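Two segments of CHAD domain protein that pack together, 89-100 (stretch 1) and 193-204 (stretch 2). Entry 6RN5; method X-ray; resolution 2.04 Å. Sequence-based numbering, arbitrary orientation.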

# COMPACT_ATOMS: atom_id res chain seq x y z
N ARG A 89 -0.21 21.35 -36.12
CA ARG A 89 0.04 20.67 -34.82
C ARG A 89 -1.22 20.24 -34.06
O ARG A 89 -1.33 19.08 -33.68
N PRO A 90 -2.15 21.18 -33.80
CA PRO A 90 -3.40 20.77 -33.12
C PRO A 90 -4.22 19.76 -33.91
O PRO A 90 -4.88 18.91 -33.33
N GLU A 91 -4.15 19.82 -35.24
CA GLU A 91 -4.91 18.88 -36.05
C GLU A 91 -4.31 17.52 -35.91
O GLU A 91 -5.01 16.55 -35.71
N LEU A 92 -2.99 17.45 -35.98
CA LEU A 92 -2.28 16.22 -35.71
C LEU A 92 -2.52 15.69 -34.29
O LEU A 92 -2.63 14.49 -34.09
N ALA A 93 -2.56 16.60 -33.32
CA ALA A 93 -2.86 16.23 -31.94
C ALA A 93 -4.29 15.67 -31.83
O ALA A 93 -4.54 14.63 -31.17
N TRP A 94 -5.23 16.37 -32.47
CA TRP A 94 -6.58 15.85 -32.54
C TRP A 94 -6.56 14.42 -33.14
O TRP A 94 -7.20 13.53 -32.65
N VAL A 95 -5.78 14.18 -34.17
CA VAL A 95 -5.79 12.86 -34.78
C VAL A 95 -5.23 11.81 -33.82
O VAL A 95 -5.81 10.70 -33.68
N SER A 96 -4.05 12.06 -33.26
CA SER A 96 -3.38 11.01 -32.49
C SER A 96 -4.17 10.72 -31.19
O SER A 96 -4.28 9.56 -30.79
N GLY A 97 -4.73 11.75 -30.58
CA GLY A 97 -5.60 11.60 -29.38
C GLY A 97 -6.91 10.84 -29.65
O GLY A 97 -7.31 9.96 -28.89
N THR A 98 -7.56 11.14 -30.78
CA THR A 98 -8.79 10.48 -31.14
C THR A 98 -8.54 9.02 -31.35
O THR A 98 -9.27 8.16 -30.83
N LEU A 99 -7.48 8.74 -32.09
CA LEU A 99 -7.04 7.35 -32.34
C LEU A 99 -6.47 6.59 -31.11
O LEU A 99 -6.42 5.36 -31.12
N ALA A 100 -6.06 7.30 -30.06
CA ALA A 100 -5.52 6.64 -28.86
C ALA A 100 -6.62 6.08 -27.92
O ALA A 100 -6.41 5.08 -27.22
N THR A 193 -16.64 6.77 -32.11
CA THR A 193 -16.26 8.19 -32.29
C THR A 193 -15.03 8.33 -33.18
O THR A 193 -15.00 9.20 -34.05
N ALA A 194 -14.09 7.40 -33.04
CA ALA A 194 -12.85 7.41 -33.81
C ALA A 194 -13.07 7.07 -35.27
O ALA A 194 -12.41 7.62 -36.14
N LEU A 195 -13.94 6.11 -35.53
CA LEU A 195 -14.28 5.78 -36.91
C LEU A 195 -15.07 6.90 -37.53
O LEU A 195 -14.89 7.21 -38.69
N GLN A 196 -15.92 7.54 -36.77
CA GLN A 196 -16.56 8.75 -37.28
C GLN A 196 -15.54 9.83 -37.68
O GLN A 196 -15.61 10.42 -38.81
N ALA A 197 -14.61 10.11 -36.78
CA ALA A 197 -13.54 11.11 -37.03
C ALA A 197 -12.76 10.84 -38.29
O ALA A 197 -12.47 11.76 -39.05
N MET A 198 -12.46 9.57 -38.52
CA MET A 198 -11.71 9.15 -39.67
C MET A 198 -12.45 9.27 -40.99
O MET A 198 -11.81 9.36 -42.03
N GLY A 199 -13.77 9.28 -40.94
CA GLY A 199 -14.56 9.57 -42.14
C GLY A 199 -14.86 11.07 -42.33
O GLY A 199 -15.51 11.43 -43.31
N SER A 200 -14.38 11.93 -41.45
CA SER A 200 -14.83 13.33 -41.42
C SER A 200 -14.01 14.21 -42.33
O SER A 200 -12.91 13.86 -42.74
N SER A 201 -14.55 15.39 -42.60
CA SER A 201 -13.90 16.30 -43.49
C SER A 201 -12.70 16.91 -42.75
O SER A 201 -11.69 17.20 -43.34
N ARG A 202 -12.78 17.00 -41.43
CA ARG A 202 -11.64 17.47 -40.64
C ARG A 202 -10.46 16.57 -40.80
O ARG A 202 -9.36 17.02 -41.04
N PHE A 203 -10.69 15.28 -40.67
CA PHE A 203 -9.64 14.35 -40.85
C PHE A 203 -9.06 14.37 -42.25
O PHE A 203 -7.86 14.28 -42.42
N HIS A 204 -9.91 14.39 -43.25
CA HIS A 204 -9.46 14.42 -44.63
C HIS A 204 -8.54 15.62 -44.92
O HIS A 204 -7.56 15.49 -45.63

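The contact is organised around one large aromatic side chain. Trp94 points toward stretch 2, and its t rotamer (chi1 171°, chi2 74°) carries the indole out to stretch 2, where one ring system meets four residues. Arg202 covers one face. Its chain is almost fully extended, t at chi1, chi2 and chi3 with chi4 at 179°, which carries the guanidinium flat over the indole: the planes lie at 11°, Arg202 CZ sits 3.5 Å from the centroid of the Trp94 five-membered ring, and CD makes a CH-pi contact above the six-membered ring. Trp94 NE1 and Arg202 NH1 are 3.3 Å apart, but both are donors and do not bond.

Stacking uses the guanidinium face and leaves its edge free for Glu91. Glu91 starts sideways, yet m rotamers at chi1 and chi2 bring its carboxylate to that edge, where Arg202 NE donates to Glu91 OE1 (2.8 Å) and Arg202 NH2 to Glu91 OE2 (2.9 Å), a two-pronged salt bridge. Water 1 adds a second link, donating to Glu91 OE1 (2.5 Å) and to Arg202 O (2.6 Å).

Two alanines, Ala194 and Ala197, meet the other helix at close range. Ala197 CB lies 3.7 Å from Trp94 CZ2 and equally far from Thr98 CG2. Thr98, in the m rotamer, turns OG1 back to Trp94 O (2.8 Å), satisfying the hydroxyl within its own helix while CG2 packs 3.7 Å from Ala194 CA; here the backbones come close, 5.7 Å between the CA atoms of Thr98 and Ala194.

Leu99 (m at chi1, t at chi2) and Met198 (m, t, p at chi1 to chi3) both leave sideways and converge at their ends, Leu99 CD2 meeting Met198 SD at 3.8 Å. Phe203, chi1 t, places CD1 4.1 Å from Val95 CG2. Ser200, chi1 p, presents OG to the indole edge, accepts from Phe203 N (3.2 Å) as an N-cap, and donates to Ala197 O.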

# COMPACT_ATOMS: atom_id res chain seq x y z
CB ARG A 89 0.94 21.51 -33.87
CG ARG A 89 2.45 21.50 -34.19
CD ARG A 89 3.29 22.00 -33.00
NE ARG A 89 3.54 20.91 -32.05
CZ ARG A 89 3.07 20.81 -30.79
NH1 ARG A 89 2.31 21.76 -30.25
NH2 ARG A 89 3.38 19.74 -30.05
CB PRO A 90 -4.18 22.09 -33.00
CG PRO A 90 -3.67 22.94 -34.12
CD PRO A 90 -2.20 22.59 -34.22
CB GLU A 91 -4.93 19.33 -37.50
CG GLU A 91 -5.79 20.55 -37.73
CD GLU A 91 -7.19 20.36 -37.14
OE1 GLU A 91 -8.07 19.72 -37.76
OE2 GLU A 91 -7.40 20.84 -36.04
CB LEU A 92 -0.79 16.42 -35.92
CG LEU A 92 -0.37 16.58 -37.39
CD1 LEU A 92 1.04 17.13 -37.49
CD2 LEU A 92 -0.52 15.24 -38.12
CB ALA A 93 -2.70 17.44 -31.03
CB TRP A 94 -7.49 16.81 -33.30
CG TRP A 94 -8.83 16.21 -33.56
CD1 TRP A 94 -9.84 16.02 -32.66
CD2 TRP A 94 -9.31 15.69 -34.82
NE1 TRP A 94 -10.90 15.38 -33.26
CE2 TRP A 94 -10.61 15.19 -34.59
CE3 TRP A 94 -8.77 15.59 -36.10
CZ2 TRP A 94 -11.38 14.60 -35.61
CZ3 TRP A 94 -9.53 15.01 -37.11
CH2 TRP A 94 -10.81 14.52 -36.86
CB VAL A 95 -4.96 12.82 -36.08
CG1 VAL A 95 -4.73 11.37 -36.53
CG2 VAL A 95 -5.61 13.65 -37.19
CB SER A 96 -1.93 11.37 -32.19
OG SER A 96 -1.93 12.51 -31.39
CB THR A 98 -9.36 11.04 -32.41
OG1 THR A 98 -9.74 12.40 -32.18
CG2 THR A 98 -10.57 10.20 -32.85
CB LEU A 99 -6.05 7.32 -33.49
CG LEU A 99 -6.57 7.75 -34.86
CD1 LEU A 99 -5.53 7.43 -35.90
CD2 LEU A 99 -7.85 7.06 -35.25
CB ALA A 100 -4.61 7.62 -28.10
CB THR A 193 -16.01 8.88 -30.94
OG1 THR A 193 -17.14 8.65 -30.12
CG2 THR A 193 -15.80 10.40 -31.06
CB ALA A 194 -11.82 6.45 -33.22
CB LEU A 195 -15.05 4.47 -37.03
CG LEU A 195 -14.20 3.29 -36.65
CD1 LEU A 195 -15.01 2.03 -36.84
CD2 LEU A 195 -12.91 3.27 -37.50
CB GLN A 196 -17.58 9.30 -36.31
CG GLN A 196 -18.80 8.40 -36.18
CD GLN A 196 -19.76 8.90 -35.13
OE1 GLN A 196 -19.35 9.39 -34.09
NE2 GLN A 196 -21.07 8.82 -35.43
CB ALA A 197 -12.58 11.13 -35.87
CB MET A 198 -11.26 7.72 -39.51
CG MET A 198 -10.15 7.66 -38.48
SD MET A 198 -9.32 6.10 -38.62
CE MET A 198 -8.33 6.40 -40.09
CB SER A 200 -14.73 13.94 -40.00
OG SER A 200 -13.38 13.96 -39.54
CB SER A 201 -14.92 17.31 -44.01
OG SER A 201 -15.14 18.24 -42.99
CB ARG A 202 -11.98 17.52 -39.17
CG ARG A 202 -11.01 18.40 -38.40
CD ARG A 202 -11.31 18.31 -36.92
NE ARG A 202 -10.26 18.91 -36.13
CZ ARG A 202 -10.25 19.00 -34.80
NH1 ARG A 202 -11.24 18.52 -34.06
NH2 ARG A 202 -9.22 19.58 -34.19
CB PHE A 203 -10.11 12.94 -40.57
CG PHE A 203 -9.02 11.92 -40.69
CD1 PHE A 203 -8.21 11.63 -39.62
CD2 PHE A 203 -8.81 11.26 -41.86
CE1 PHE A 203 -7.19 10.70 -39.72
CE2 PHE A 203 -7.81 10.31 -41.97
CZ PHE A 203 -6.99 10.04 -40.90
CB HIS A 204 -10.70 14.44 -45.54
CG HIS A 204 -10.40 14.68 -46.97
ND1 HIS A 204 -9.91 13.69 -47.81
CD2 HIS A 204 -10.55 15.80 -47.74
CE1 HIS A 204 -9.77 14.20 -49.03
NE2 HIS A 204 -10.18 15.46 -49.01
O HOH W 1 -8.22 19.20 -40.25